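Local coordinates for protein 3-keto-5-aminohexanoate cleavage enzyme (Ralstonia eutropha, PDB 3C6C) that probably cleaves 3-keto-5-aminohexanoate or a related beta-keto acid, as a metal-dependent enzyme of the BKACE family with a TIM-barrel fold, at residues Q256-G261 and L296-A301; G191-G196 and I229-L234; G77-V82 and E123-P128. All blocks are in the same frame, centred on the assembly; numbering follows the deposited sequence. Where two conformers were deposited one is given.

Interaction 1: residues Q256-G261 and L296-A301; sequences QAALLG and LGMSVA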
ATOM      1  N   GLN A 256     -13.334  -9.406   2.399  1.00 16.05           N
ATOM      2  CA  GLN A 256     -12.219  -8.567   1.909  1.00 18.04           C
ATOM      3  C   GLN A 256     -11.930  -8.873   0.450  1.00 17.13           C
ATOM      4  O   GLN A 256     -11.740  -7.960  -0.368  1.00 17.83           O
ATOM      5  CB  GLN A 256     -10.935  -8.753   2.752  1.00 17.82           C
ATOM      6  CG  GLN A 256      -9.842  -7.791   2.316  1.00 17.34           C
ATOM      7  CD  GLN A 256     -10.277  -6.366   2.480  1.00 18.25           C
ATOM      8  OE1 GLN A 256     -10.147  -5.803   3.575  1.00 16.74           O
ATOM      9  NE2 GLN A 256     -10.836  -5.769   1.414  1.00 16.24           N
ATOM     10  N   ALA A 257     -11.997 -10.150   0.099  1.00 16.52           N
ATOM     11  CA  ALA A 257     -11.836 -10.560  -1.307  1.00 16.80           C
ATOM     12  C   ALA A 257     -12.963  -9.993  -2.160  1.00 16.78           C
ATOM     13  O   ALA A 257     -12.718  -9.412  -3.215  1.00 18.51           O
ATOM     14  CB  ALA A 257     -11.738 -12.093  -1.469  1.00 15.12           C
ATOM     15  N   ALA A 258     -14.197 -10.124  -1.687  1.00 16.46           N
ATOM     16  CA  ALA A 258     -15.362  -9.611  -2.434  1.00 16.31           C
ATOM     17  C   ALA A 258     -15.173  -8.127  -2.713  1.00 17.82           C
ATOM     18  O   ALA A 258     -15.423  -7.649  -3.820  1.00 17.33           O
ATOM     19  CB  ALA A 258     -16.686  -9.863  -1.692  1.00 18.75           C
ATOM     20  N   LEU A 259     -14.710  -7.420  -1.693  1.00 17.09           N
ATOM     21  CA  LEU A 259     -14.555  -5.959  -1.771  1.00 16.83           C
ATOM     22  C   LEU A 259     -13.472  -5.510  -2.790  1.00 18.46           C
ATOM     23  O   LEU A 259     -13.523  -4.395  -3.338  1.00 20.44           O
ATOM     24  CB  LEU A 259     -14.251  -5.379  -0.398  1.00 17.23           C
ATOM     25  CG  LEU A 259     -15.456  -5.280   0.554  1.00 16.30           C
ATOM     26  CD1 LEU A 259     -14.949  -5.025   1.979  1.00 19.04           C
ATOM     27  CD2 LEU A 259     -16.450  -4.167   0.131  1.00 16.90           C
ATOM     28  N   LEU A 260     -12.534  -6.400  -3.050  1.00 17.21           N
ATOM     29  CA  LEU A 260     -11.323  -6.109  -3.877  1.00 17.30           C
ATOM     30  C   LEU A 260     -11.408  -6.681  -5.289  1.00 18.46           C
ATOM     31  O   LEU A 260     -10.461  -6.575  -6.073  1.00 19.22           O
ATOM     32  CB  LEU A 260     -10.055  -6.572  -3.151  1.00 20.44           C
ATOM     33  CG  LEU A 260      -9.647  -5.697  -1.950  1.00 17.52           C
ATOM     34  CD1 LEU A 260      -8.460  -6.377  -1.235  1.00 19.18           C
ATOM     35  CD2 LEU A 260      -9.352  -4.228  -2.384  1.00 21.83           C
ATOM     36  N   GLY A 261     -12.557  -7.273  -5.591  1.00 17.46           N
ATOM     37  CA  GLY A 261     -12.852  -7.842  -6.922  1.00 19.19           C
ATOM     38  C   GLY A 261     -12.491  -9.295  -7.129  1.00 18.04           C
ATOM     39  O   GLY A 261     -12.510  -9.831  -8.256  1.00 20.85           O
ATOM     40  N   LEU A 296     -23.639  -6.273   0.427  1.00 13.92           N
ATOM     41  CA  LEU A 296     -22.610  -5.341  -0.091  1.00 15.16           C
ATOM     42  C   LEU A 296     -22.889  -4.893  -1.530  1.00 18.65           C
ATOM     43  O   LEU A 296     -22.089  -4.195  -2.144  1.00 21.98           O
ATOM     44  CB  LEU A 296     -21.190  -5.908  -0.013  1.00 16.91           C
ATOM     45  CG  LEU A 296     -20.721  -6.222   1.399  1.00 22.34           C
ATOM     46  CD1 LEU A 296     -19.331  -6.817   1.347  1.00 28.83           C
ATOM     47  CD2 LEU A 296     -20.781  -4.979   2.287  1.00 28.64           C
ATOM     48  N   GLY A 297     -23.996  -5.366  -2.065  1.00 16.23           N
ATOM     49  CA  GLY A 297     -24.499  -4.879  -3.340  1.00 18.09           C
ATOM     50  C   GLY A 297     -24.122  -5.760  -4.504  1.00 20.21           C
ATOM     51  O   GLY A 297     -24.267  -5.359  -5.665  1.00 20.40           O
HETATM   52  N   MSE A 298     -23.610  -6.934  -4.184  1.00 16.76           N
HETATM   53  CA  MSE A 298     -23.169  -7.916  -5.196  1.00 18.96           C
HETATM   54  C   MSE A 298     -24.090  -9.139  -5.221  1.00 18.89           C
HETATM   55  O   MSE A 298     -25.157  -9.149  -4.610  1.00 17.96           O
HETATM   56  CB  MSE A 298     -21.706  -8.296  -4.962  1.00 18.08           C
HETATM   57  CG  MSE A 298     -20.698  -7.170  -5.311  1.00 21.05           C
HETATM   58 SE   MSE A 298     -18.898  -7.488  -4.669  0.75 16.49          SE
HETATM   59  CE  MSE A 298     -19.162  -7.097  -2.926  1.00 27.57           C
ATOM     60  N   SER A 299     -23.703 -10.168  -5.962  1.00 17.18           N
ATOM     61  CA  SER A 299     -24.418 -11.438  -5.866  1.00 18.99           C
ATOM     62  C   SER A 299     -23.491 -12.607  -6.090  1.00 18.98           C
ATOM     63  O   SER A 299     -22.372 -12.447  -6.518  1.00 21.42           O
ATOM     64  CB  SER A 299     -25.573 -11.528  -6.849  1.00 23.32           C
ATOM     65  OG  SER A 299     -25.085 -11.449  -8.162  1.00 23.54           O
ATOM     66  N   VAL A 300     -23.992 -13.777  -5.752  1.00 19.46           N
ATOM     67  CA  VAL A 300     -23.212 -14.989  -5.869  1.00 17.95           C
ATOM     68  C   VAL A 300     -23.535 -15.661  -7.198  1.00 19.01           C
ATOM     69  O   VAL A 300     -24.693 -15.940  -7.523  1.00 19.91           O
ATOM     70  CB  VAL A 300     -23.433 -15.959  -4.710  1.00 18.91           C
ATOM     71  CG1 VAL A 300     -22.615 -17.233  -4.953  1.00 18.02           C
ATOM     72  CG2 VAL A 300     -23.065 -15.288  -3.339  1.00 18.88           C
ATOM     73  N   ALA A 301     -22.476 -15.913  -7.950  1.00 17.73           N
ATOM     74  CA  ALA A 301     -22.600 -16.596  -9.245  1.00 18.89           C
ATOM     75  C   ALA A 301     -23.247 -17.972  -9.112  1.00 17.59           C
ATOM     76  O   ALA A 301     -22.849 -18.790  -8.294  1.00 18.15           O
ATOM     77  CB  ALA A 301     -21.214 -16.715  -9.944  1.00 19.55           C
TER
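The side chain of selenomethionine Met298 meets Ala258 at both its backbone O and its CB, while Leu259 and Leu296 meet through their methyl branches alone. In the first pair the selenium of Met298 rests 3.6 Å from the backbone O of Ala258, a van der Waals approach to a carbonyl near the C-terminal end of helix 250-260. The terminal methyl CE of Met298 lies 3.9 Å from Ala258 CB. A bend at chi3 (-76°) turns CE out of the line of an otherwise extended chain, so that SE and CE both reach the same alanine. Ala258 O is also an acceptor for Arg22 NH2, and within its own helix it takes a weak bond from Gly261 N of 3.4 Å.

The setting is the outer layer of a TIM beta/alpha-barrel. Helix 250-260 lies next to the end of helix 282-295, where the chain turns into strand 299-300, which pairs in parallel with barrel strand 23-29. Both helices finish in a Schellman motif, with Gly261 and Gly297 at positive phi (91° and 98°); the second of these turns separates the two contact residues Leu296 and Met298.

The purely aliphatic part is small. Leu259 CD2 touches Leu296 CD1 at 4.1 Å, the two side chains crossing at about a right angle, and no hydrogen bond joins the segments. Leu259 also packs on Leu259 of the second subunit, and Leu296 on Ala255 of that subunit. Met298 also packs against Val24 of strand 23-29 and Ile293 of helix 282-295.

Interaction 2: residues G191-G196 and I229-L234; sequences GDILFG and IYQRNL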
ATOM      1  N   GLY A 191       6.182 -14.987  -4.649  1.00 17.90           N
ATOM      2  CA  GLY A 191       7.047 -15.845  -5.450  1.00 18.46           C
ATOM      3  C   GLY A 191       6.257 -16.916  -6.163  1.00 19.21           C
ATOM      4  O   GLY A 191       6.495 -17.227  -7.323  1.00 17.50           O
ATOM      5  N   ASP A 192       5.285 -17.465  -5.455  1.00 19.54           N
ATOM      6  CA  ASP A 192       4.401 -18.474  -6.020  1.00 17.33           C
ATOM      7  C   ASP A 192       3.594 -17.896  -7.197  1.00 17.81           C
ATOM      8  O   ASP A 192       3.383 -18.560  -8.217  1.00 17.86           O
ATOM      9  CB  ASP A 192       3.413 -19.027  -4.969  1.00 17.85           C
ATOM     10  CG  ASP A 192       4.057 -19.898  -3.888  1.00 19.10           C
ATOM     11  OD1 ASP A 192       5.281 -20.227  -3.928  1.00 19.05           O
ATOM     12  OD2 ASP A 192       3.291 -20.253  -2.944  1.00 18.41           O
ATOM     13  N   ILE A 193       3.126 -16.665  -7.019  1.00 17.31           N
ATOM     14  CA  ILE A 193       2.372 -15.954  -8.069  1.00 15.51           C
ATOM     15  C   ILE A 193       3.256 -15.777  -9.317  1.00 16.10           C
ATOM     16  O   ILE A 193       2.812 -15.956 -10.452  1.00 18.28           O
ATOM     17  CB  ILE A 193       1.790 -14.611  -7.598  1.00 16.17           C
ATOM     18  CG1 ILE A 193       0.748 -14.885  -6.495  1.00 16.96           C
ATOM     19  CG2 ILE A 193       1.201 -13.829  -8.775  1.00 18.15           C
ATOM     20  CD1 ILE A 193       0.287 -13.636  -5.719  1.00 15.63           C
ATOM     21  N   LEU A 194       4.511 -15.423  -9.085  1.00 16.91           N
ATOM     22  CA  LEU A 194       5.461 -15.254 -10.203  1.00 17.56           C
ATOM     23  C   LEU A 194       5.607 -16.551 -10.978  1.00 18.28           C
ATOM     24  O   LEU A 194       5.657 -16.555 -12.223  1.00 19.08           O
ATOM     25  CB  LEU A 194       6.835 -14.776  -9.724  1.00 17.90           C
ATOM     26  CG  LEU A 194       6.919 -13.385  -9.097  1.00 21.25           C
ATOM     27  CD1 LEU A 194       8.372 -13.005  -8.919  1.00 16.48           C
ATOM     28  CD2 LEU A 194       6.162 -12.342  -9.878  1.00 24.30           C
ATOM     29  N   PHE A 195       5.660 -17.663 -10.267  1.00 18.22           N
ATOM     30  CA  PHE A 195       5.837 -18.952 -10.953  1.00 18.87           C
ATOM     31  C   PHE A 195       4.565 -19.288 -11.754  1.00 20.01           C
ATOM     32  O   PHE A 195       4.624 -19.834 -12.852  1.00 19.51           O
ATOM     33  CB  PHE A 195       6.220 -20.101 -10.028  1.00 18.68           C
ATOM     34  CG  PHE A 195       6.416 -21.390 -10.775  1.00 16.86           C
ATOM     35  CD1 PHE A 195       7.419 -21.471 -11.742  1.00 20.51           C
ATOM     36  CD2 PHE A 195       5.556 -22.451 -10.620  1.00 19.49           C
ATOM     37  CE1 PHE A 195       7.599 -22.630 -12.490  1.00 21.38           C
ATOM     38  CE2 PHE A 195       5.730 -23.613 -11.362  1.00 21.33           C
ATOM     39  CZ  PHE A 195       6.758 -23.689 -12.307  1.00 20.79           C
ATOM     40  N   GLY A 196       3.405 -18.968 -11.183  1.00 19.56           N
ATOM     41  CA  GLY A 196       2.126 -19.142 -11.899  1.00 18.77           C
ATOM     42  C   GLY A 196       2.160 -18.377 -13.220  1.00 19.08           C
ATOM     43  O   GLY A 196       1.714 -18.855 -14.265  1.00 19.69           O
ATOM     44  N   ILE A 229      -4.060  -7.083  -0.956  1.00 18.99           N
ATOM     45  CA  ILE A 229      -3.892  -5.987  -1.944  1.00 19.43           C
ATOM     46  C   ILE A 229      -2.576  -6.143  -2.711  1.00 18.03           C
ATOM     47  O   ILE A 229      -2.502  -6.016  -3.940  1.00 19.01           O
ATOM     48  CB  ILE A 229      -3.922  -4.579  -1.271  1.00 20.03           C
ATOM     49  CG1 ILE A 229      -5.344  -4.249  -0.827  1.00 21.48           C
ATOM     50  CG2 ILE A 229      -3.402  -3.491  -2.238  1.00 26.93           C
ATOM     51  CD1 ILE A 229      -5.458  -3.005   0.049  1.00 25.89           C
ATOM     52  N   TYR A 230      -1.545  -6.426  -1.932  1.00 18.81           N
ATOM     53  CA  TYR A 230      -0.174  -6.556  -2.471  1.00 17.71           C
ATOM     54  C   TYR A 230      -0.092  -7.702  -3.476  1.00 18.57           C
ATOM     55  O   TYR A 230       0.378  -7.540  -4.615  1.00 18.28           O
ATOM     56  CB  TYR A 230       0.861  -6.742  -1.353  1.00 19.15           C
ATOM     57  CG  TYR A 230       2.168  -7.290  -1.862  1.00 15.34           C
ATOM     58  CD1 TYR A 230       2.999  -6.517  -2.667  1.00 17.78           C
ATOM     59  CD2 TYR A 230       2.568  -8.579  -1.560  1.00 17.97           C
ATOM     60  CE1 TYR A 230       4.210  -7.028  -3.156  1.00 16.98           C
ATOM     61  CE2 TYR A 230       3.749  -9.092  -2.020  1.00 17.95           C
ATOM     62  CZ  TYR A 230       4.578  -8.315  -2.826  1.00 20.34           C
ATOM     63  OH  TYR A 230       5.747  -8.834  -3.277  1.00 20.01           O
ATOM     64  N   GLN A 231      -0.610  -8.854  -3.060  1.00 16.98           N
ATOM     65  CA  GLN A 231      -0.564 -10.036  -3.895  1.00 17.20           C
ATOM     66  C   GLN A 231      -1.497  -9.879  -5.099  1.00 18.66           C
ATOM     67  O   GLN A 231      -1.198 -10.341  -6.194  1.00 18.74           O
ATOM     68  CB  GLN A 231      -0.774 -11.333  -3.111  1.00 16.37           C
ATOM     69  CG  GLN A 231       0.391 -11.634  -2.208  1.00 17.33           C
ATOM     70  CD  GLN A 231       0.427 -13.006  -1.549  1.00 19.21           C
ATOM     71  OE1 GLN A 231       1.506 -13.480  -1.184  1.00 19.80           O
ATOM     72  NE2 GLN A 231      -0.733 -13.631  -1.348  1.00 16.78           N
ATOM     73  N   ARG A 232      -2.631  -9.224  -4.900  1.00 18.32           N
ATOM     74  CA  ARG A 232      -3.587  -9.053  -5.988  1.00 20.24           C
ATOM     75  C   ARG A 232      -2.921  -8.326  -7.141  1.00 19.90           C
ATOM     76  O   ARG A 232      -3.132  -8.631  -8.315  1.00 19.59           O
ATOM     77  CB  ARG A 232      -4.822  -8.253  -5.550  1.00 20.65           C
ATOM     78  CG  ARG A 232      -5.850  -8.042  -6.680  1.00 20.90           C
ATOM     79  CD  ARG A 232      -6.873  -7.002  -6.320  1.00 23.80           C
ATOM     80  NE  ARG A 232      -6.253  -5.698  -6.114  1.00 24.72           N
ATOM     81  CZ  ARG A 232      -6.925  -4.574  -5.907  1.00 30.36           C
ATOM     82  NH1 ARG A 232      -8.251  -4.587  -5.899  1.00 23.51           N
ATOM     83  NH2 ARG A 232      -6.269  -3.432  -5.720  1.00 30.35           N
ATOM     84  N   ASN A 233      -2.099  -7.353  -6.786  1.00 19.73           N
ATOM     85  CA  ASN A 233      -1.515  -6.470  -7.798  0.50 20.64           C
ATOM     86  C   ASN A 233      -0.458  -7.191  -8.652  1.00 20.39           C
ATOM     87  O   ASN A 233      -0.064  -6.681  -9.701  1.00 22.65           O
ATOM     88  CB  ASN A 233      -1.005  -5.164  -7.161  0.50 21.76           C
ATOM     89  CG  ASN A 233      -2.150  -4.299  -6.567  0.50 17.53           C
ATOM     90  OD1 ASN A 233      -3.333  -4.518  -6.831  0.50 20.74           O
ATOM     91  ND2 ASN A 233      -1.781  -3.328  -5.748  0.50 19.29           N
ATOM     92  N   LEU A 234      -0.046  -8.381  -8.206  1.00 17.27           N
ATOM     93  CA  LEU A 234       0.910  -9.236  -8.956  1.00 16.12           C
ATOM     94  C   LEU A 234       0.213 -10.188  -9.908  1.00 19.35           C
ATOM     95  O   LEU A 234       0.830 -10.788 -10.791  1.00 20.28           O
ATOM     96  CB  LEU A 234       1.757 -10.078  -8.012  1.00 18.18           C
ATOM     97  CG  LEU A 234       2.678  -9.319  -7.050  1.00 18.65           C
ATOM     98  CD1 LEU A 234       3.379 -10.314  -6.086  1.00 23.91           C
ATOM     99  CD2 LEU A 234       3.696  -8.484  -7.807  1.00 20.57           C
TER
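Ile193 of helix 190-201 reaches across to the C-terminal end of helix 225-232 and the residues just after it, joining two neighbouring helices of the outer layer of the TIM beta/alpha-barrel. Their closest CA atoms across the contact, Ile193 and Leu234, are 6.9 Å apart, and 197 Å² of surface is buried between the segments.

Along 229-234, Tyr230 serves the assembly: its ring stacks on Tyr230 of the third subunit, and its hydroxyl bonds to Thr227 there. Gln231 is the first residue to touch Ile193. Its CB lies 3.6 Å from Ile193 CD1, with CG slightly farther off, so the aliphatic root of the glutamine is what the isoleucine meets. The backbone O of Gln231 is also 3.6 Å from Ile193 CD1, placing that methyl against both main chain and side chain. Arg232 turns from the contact, and its NH2 forms a salt bridge with Glu226 of the second subunit. Leu234 completes the contact through CB, 3.9 Å from Ile193 CG2, the side chains meeting nearly perpendicularly.

The division of labour follows from the isoleucine's branching. CG1 stands anti to the carbonyl carbon (chi1 -64°) and carries CD1 to Gln231, whereas CG2, anti to the backbone N, is directed at Leu234. No hydrogen bond spans the two segments, but Lys197, one turn further along helix 190-201, donates its NZ to Leu234 O. That same oxygen has the methyl CG2 of Ile193 at 3.7 Å.

Interaction 3: residues G77-V82 and E123-P128; sequences GSRDPV and ESDVVP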
ATOM      1  N   GLY A  77      -6.858 -38.843   6.229  1.00 32.66           N
ATOM      2  CA  GLY A  77      -6.524 -38.474   4.846  1.00 31.27           C
ATOM      3  C   GLY A  77      -6.568 -39.642   3.897  1.00 28.02           C
ATOM      4  O   GLY A  77      -6.246 -40.781   4.233  1.00 29.98           O
ATOM      5  N   SER A  78      -7.043 -39.348   2.697  1.00 25.96           N
ATOM      6  CA  SER A  78      -7.039 -40.335   1.626  1.00 22.24           C
ATOM      7  C   SER A  78      -6.896 -39.661   0.286  1.00 19.84           C
ATOM      8  O   SER A  78      -7.311 -38.532   0.094  1.00 19.48           O
ATOM      9  CB  SER A  78      -8.342 -41.142   1.620  1.00 23.58           C
ATOM     10  OG  SER A  78      -8.297 -42.164   0.619  1.00 22.13           O
ATOM     11  N   ARG A  79      -6.301 -40.396  -0.639  1.00 19.81           N
ATOM     12  CA  ARG A  79      -6.313 -39.997  -2.041  1.00 20.13           C
ATOM     13  C   ARG A  79      -6.790 -41.140  -2.955  1.00 21.27           C
ATOM     14  O   ARG A  79      -6.488 -41.164  -4.135  1.00 21.31           O
ATOM     15  CB  ARG A  79      -4.944 -39.480  -2.490  1.00 20.48           C
ATOM     16  CG  ARG A  79      -3.780 -40.383  -2.252  1.00 22.96           C
ATOM     17  CD  ARG A  79      -2.527 -39.707  -2.810  1.00 26.89           C
ATOM     18  NE  ARG A  79      -1.329 -40.481  -2.521  1.00 22.28           N
ATOM     19  CZ  ARG A  79      -0.909 -41.497  -3.264  1.00 32.13           C
ATOM     20  NH1 ARG A  79      -1.594 -41.848  -4.349  1.00 27.36           N
ATOM     21  NH2 ARG A  79       0.208 -42.141  -2.944  1.00 31.12           N
ATOM     22  N   ASP A  80      -7.573 -42.041  -2.388  1.00 18.78           N
ATOM     23  CA  ASP A  80      -8.110 -43.215  -3.140  1.00 19.01           C
ATOM     24  C   ASP A  80      -9.000 -42.778  -4.303  1.00 18.72           C
ATOM     25  O   ASP A  80     -10.052 -42.209  -4.079  1.00 20.65           O
ATOM     26  CB  ASP A  80      -8.891 -44.127  -2.193  1.00 21.53           C
ATOM     27  CG  ASP A  80      -9.362 -45.406  -2.867  1.00 20.85           C
ATOM     28  OD1 ASP A  80      -9.151 -45.550  -4.094  1.00 21.17           O
ATOM     29  OD2 ASP A  80      -9.921 -46.254  -2.149  1.00 22.52           O
ATOM     30  N   PRO A  81      -8.597 -43.064  -5.551  1.00 20.51           N
ATOM     31  CA  PRO A  81      -9.378 -42.626  -6.721  1.00 20.25           C
ATOM     32  C   PRO A  81     -10.806 -43.190  -6.726  1.00 20.21           C
ATOM     33  O   PRO A  81     -11.723 -42.585  -7.290  1.00 19.68           O
ATOM     34  CB  PRO A  81      -8.581 -43.189  -7.920  1.00 20.25           C
ATOM     35  CG  PRO A  81      -7.168 -43.266  -7.412  1.00 22.43           C
ATOM     36  CD  PRO A  81      -7.314 -43.678  -5.946  1.00 21.61           C
ATOM     37  N   VAL A  82     -10.961 -44.343  -6.100  1.00 19.77           N
ATOM     38  CA  VAL A  82     -12.269 -45.003  -6.035  1.00 19.75           C
ATOM     39  C   VAL A  82     -13.260 -44.155  -5.245  1.00 17.63           C
ATOM     40  O   VAL A  82     -14.440 -44.018  -5.604  1.00 17.51           O
ATOM     41  CB  VAL A  82     -12.192 -46.420  -5.404  1.00 20.48           C
ATOM     42  CG1 VAL A  82     -13.597 -47.005  -5.201  1.00 23.46           C
ATOM     43  CG2 VAL A  82     -11.345 -47.341  -6.289  1.00 21.26           C
ATOM     44  N   GLU A 123       6.966 -42.251   6.263  1.00 30.39           N
ATOM     45  CA  GLU A 123       5.608 -41.679   6.345  1.00 29.67           C
ATOM     46  C   GLU A 123       5.383 -40.601   5.287  1.00 30.34           C
ATOM     47  O   GLU A 123       4.293 -40.043   5.180  1.00 28.54           O
ATOM     48  CB  GLU A 123       5.301 -41.102   7.735  1.00 31.07           C
ATOM     49  CG  GLU A 123       5.042 -42.177   8.807  1.00 32.68           C
ATOM     50  N   SER A 124       6.436 -40.301   4.532  1.00 28.64           N
ATOM     51  CA  SER A 124       6.349 -39.297   3.464  1.00 28.49           C
ATOM     52  C   SER A 124       5.428 -39.857   2.389  1.00 28.88           C
ATOM     53  O   SER A 124       5.299 -41.074   2.236  1.00 29.57           O
ATOM     54  CB  SER A 124       7.733 -38.959   2.879  1.00 28.00           C
ATOM     55  OG  SER A 124       8.635 -38.432   3.865  1.00 26.26           O
ATOM     56  N   ASP A 125       4.762 -38.965   1.668  1.00 29.55           N
ATOM     57  CA  ASP A 125       3.964 -39.355   0.495  1.00 29.09           C
ATOM     58  C   ASP A 125       4.271 -38.424  -0.655  1.00 29.84           C
ATOM     59  O   ASP A 125       3.538 -37.465  -0.934  1.00 29.65           O
ATOM     60  CB  ASP A 125       2.453 -39.348   0.844  1.00 31.29           C
ATOM     61  CG  ASP A 125       1.563 -39.958  -0.259  1.00 33.13           C
ATOM     62  OD1 ASP A 125       2.048 -40.783  -1.069  1.00 33.49           O
ATOM     63  OD2 ASP A 125       0.354 -39.613  -0.303  1.00 32.11           O
ATOM     64  N   VAL A 126       5.385 -38.715  -1.314  1.00 27.12           N
ATOM     65  CA  VAL A 126       5.809 -37.960  -2.485  1.00 26.82           C
ATOM     66  C   VAL A 126       5.734 -38.896  -3.671  1.00 27.97           C
ATOM     67  O   VAL A 126       6.531 -39.820  -3.797  1.00 27.79           O
ATOM     68  CB  VAL A 126       7.253 -37.398  -2.320  1.00 26.60           C
ATOM     69  CG1 VAL A 126       7.718 -36.689  -3.599  1.00 23.96           C
ATOM     70  CG2 VAL A 126       7.310 -36.432  -1.131  1.00 24.96           C
ATOM     71  N   VAL A 127       4.773 -38.657  -4.545  1.00 27.72           N
ATOM     72  CA  VAL A 127       4.523 -39.604  -5.617  1.00 28.58           C
ATOM     73  C   VAL A 127       4.539 -38.969  -6.995  1.00 28.61           C
ATOM     74  O   VAL A 127       4.378 -37.761  -7.156  1.00 25.22           O
ATOM     75  CB  VAL A 127       3.214 -40.390  -5.389  1.00 32.25           C
ATOM     76  CG1 VAL A 127       3.288 -41.181  -4.073  1.00 39.29           C
ATOM     77  CG2 VAL A 127       2.029 -39.487  -5.369  1.00 26.19           C
ATOM     78  N   PRO A 128       4.765 -39.790  -8.009  1.00 24.92           N
ATOM     79  CA  PRO A 128       4.913 -39.252  -9.347  1.00 25.26           C
ATOM     80  C   PRO A 128       3.645 -38.688  -9.937  1.00 25.06           C
ATOM     81  O   PRO A 128       2.535 -38.994  -9.486  1.00 24.99           O
ATOM     82  CB  PRO A 128       5.382 -40.469 -10.169  1.00 24.84           C
ATOM     83  CG  PRO A 128       5.943 -41.390  -9.176  1.00 26.15           C
ATOM     84  CD  PRO A 128       5.127 -41.217  -7.941  1.00 27.62           C
TER
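A bidentate salt bridge, Arg79 to Asp125, fastens the loop between strand 77-78 and helix 81-92 to strand 125-126, outermost in its sheet within this chain. Arg79 presents the NE side of its guanidinium: NE donates to Asp125 OD2 over 2.9 Å, almost straight at 173°, and NH2 donates to Asp125 OD1 over 3.0 Å. Each oxygen uses its syn lone pair, and the two flat groups are only 19° from coplanar, the geometry of a side-on carboxylate grip. An extended Arg79 chain from CG to NE spans the gap between backbones whose nearest CA atoms, of Arg79 and Asp125, are 10.6 Å apart.

The bridge thus links the TIM-barrel body to the separate four-stranded antiparallel sheet, where 125-126 pairs with 108-113. Val127, two residues on, brings CG2 over one guanidinium face, 4.0 Å above its plane and offset toward the rim, and CG1 within 3.4 Å of Arg79 NH2. Glu131 forms a second salt bridge through NH1, so all three guanidinium nitrogens have an acidic partner.

The arginine is flanked by an ST turn, in which Ser78 OG accepts from Asp80 N, and by an N-cap, Asp80 OD1 accepting from Val82 N at 3.0 Å.

How the interactions relate
Along the chain the contacts come in series: interaction 3 closes first, then interaction 2, then interaction 1. Interactions 1 and 2 are neighbours in the barrel's outer layer, their centres 20 Å apart. They touch directly where helix 250-260 meets helix 225-232: Arg232 NH1 lies 3.0 Å from Leu260 O, a probable hydrogen bond, and Leu260 packs on Ile229. Both also reach the second subunit, so this flank belongs to the assembly interface. Interaction 3 lies on the opposite side of the chain's centre from interaction 1, centres 36 Å apart, and about 15 Å from interaction 2 between nearest atoms. Interactions 1 and 3 nevertheless both reach the barrel sheet.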